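PDB 2NTP: pectinesterase A, which hydrolyses the methyl esters of galacturonate units in pectin, releasing methanol, and probably begins the maceration and soft-rotting of plant tissue. Local coordinates for residues Tyr328-Ser331 with Lys332-Asp336. Residues are numbered along the deposited sequence; the frame is centred on the assembly and turned at random.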
loop_
_atom_site.group_PDB
_atom_site.type_symbol
_atom_site.label_atom_id
_atom_site.label_comp_id
_atom_site.label_asym_id
_atom_site.label_seq_id
_atom_site.Cartn_x
_atom_site.Cartn_y
_atom_site.Cartn_z
ATOM N N TYR A 328 14.263 14.584 5.141
ATOM C CA TYR A 328 13.545 13.473 4.505
ATOM C C TYR A 328 14.406 12.663 3.536
ATOM O O TYR A 328 13.908 12.100 2.556
ATOM C CB TYR A 328 12.267 13.983 3.830
ATOM C CG TYR A 328 11.261 14.547 4.807
ATOM C CD1 TYR A 328 11.254 15.905 5.128
ATOM C CD2 TYR A 328 10.316 13.724 5.416
ATOM C CE1 TYR A 328 10.332 16.430 6.035
ATOM C CE2 TYR A 328 9.386 14.237 6.317
ATOM C CZ TYR A 328 9.399 15.588 6.620
ATOM O OH TYR A 328 8.480 16.095 7.512
ATOM N N THR A 329 15.706 12.606 3.817
ATOM C CA THR A 329 16.623 11.745 3.075
ATOM C C THR A 329 16.371 10.298 3.479
ATOM O O THR A 329 15.820 10.043 4.552
ATOM C CB THR A 329 18.093 12.082 3.387
ATOM O OG1 THR A 329 18.334 11.887 4.783
ATOM C CG2 THR A 329 18.415 13.535 3.015
ATOM N N GLN A 330 16.780 9.355 2.632
ATOM C CA GLN A 330 16.661 7.931 2.958
ATOM C C GLN A 330 17.326 7.595 4.300
ATOM O O GLN A 330 16.769 6.851 5.110
ATOM C CB GLN A 330 17.239 7.063 1.839
ATOM C CG GLN A 330 17.058 5.568 2.076
ATOM C CD GLN A 330 17.700 4.723 1.009
ATOM O OE1 GLN A 330 17.506 4.952 -0.184
ATOM N NE2 GLN A 330 18.467 3.726 1.432
ATOM N N SER A 331 18.507 8.164 4.536
ATOM C CA SER A 331 19.241 7.939 5.779
ATOM C C SER A 331 18.430 8.333 7.017
ATOM O O SER A 331 18.399 7.598 8.011
ATOM C CB SER A 331 20.572 8.698 5.752
ATOM O OG SER A 331 21.270 8.543 6.973
ATOM N N LYS A 332 17.771 9.486 6.953
ATOM C CA LYS A 332 16.995 9.980 8.091
ATOM C C LYS A 332 15.693 9.210 8.279
ATOM O O LYS A 332 15.319 8.881 9.404
ATOM C CB LYS A 332 16.716 11.475 7.959
ATOM C CG LYS A 332 17.962 12.334 8.080
ATOM C CD LYS A 332 17.668 13.643 8.770
ATOM C CE LYS A 332 18.959 14.373 9.108
ATOM N NZ LYS A 332 18.790 15.233 10.310
ATOM N N VAL A 333 15.014 8.915 7.174
ATOM C CA VAL A 333 13.717 8.240 7.230
ATOM C C VAL A 333 13.857 6.789 7.700
ATOM O O VAL A 333 13.054 6.311 8.507
ATOM C CB VAL A 333 12.968 8.323 5.873
ATOM C CG1 VAL A 333 11.648 7.561 5.928
ATOM C CG2 VAL A 333 12.714 9.779 5.507
ATOM N N LEU A 334 14.886 6.098 7.210
ATOM C CA LEU A 334 15.058 4.670 7.522
ATOM C C LEU A 334 16.013 4.390 8.687
ATOM O O LEU A 334 16.130 3.250 9.141
ATOM C CB LEU A 334 15.472 3.886 6.272
ATOM C CG LEU A 334 14.497 3.906 5.088
ATOM C CD1 LEU A 334 15.062 3.070 3.960
ATOM C CD2 LEU A 334 13.096 3.407 5.472
ATOM N N GLY A 335 16.694 5.430 9.160
ATOM C CA GLY A 335 17.601 5.301 10.298
ATOM C C GLY A 335 18.760 4.362 10.030
ATOM O O GLY A 335 19.452 4.485 9.011
ATOM N N ASP A 336 18.962 3.409 10.940
ATOM C CA ASP A 336 20.104 2.498 10.852
ATOM C C ASP A 336 19.929 1.346 9.851
ATOM O O ASP A 336 20.783 0.457 9.762
ATOM C CB ASP A 336 20.527 1.979 12.245
ATOM C CG ASP A 336 19.484 1.069 12.908
ATOM O OD1 ASP A 336 18.457 0.716 12.290
ATOM O OD2 ASP A 336 19.709 0.690 14.081
#
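Thr329 OG1 accepts from Lys332 N at the start of the short helix 330-334, an example of how a side chain can satisfy an N-H of the first helical turn. Thr329 is the N-cap. With chi1 at 61°, its hydroxyl sits between its own backbone N and carbonyl carbon and faces the first turn, where OG1 lies 3.3 Å from Lys332 N. The same oxygen lies against the aliphatic start of the lysine, 3.3 Å from Lys332 CG, while the ammonium group runs on to a salt bridge with Glu327. Two regular helical bonds follow: Val333 N to Thr329 O at 3.0 Å, and Leu334 N to Gln330 O at 2.9 Å. The last bond, Gly335 N to Ser331 O, is weak, with an N-H...O angle of 122°, and Gly335, with positive phi, is the first residue to leave helical geometry. At this C-terminal end, Leu334 O accepts from Arg162 NH2, which also forms a salt bridge with Asp336 OD1. Along the side facing the strands, the aliphatic part of Gln330 meets Leu334, CG to CD1 at 3.7 Å, and both side chains rest on Phe164 and Leu184 of the parallel beta-helix, with Val333 on Thr182. The chemistry thus implies a helix closed at its start by a threonine hydroxyl and tied near its end to the beta-helix by arginine, with buried Val333 and Leu334 packed against the beta-helix strands.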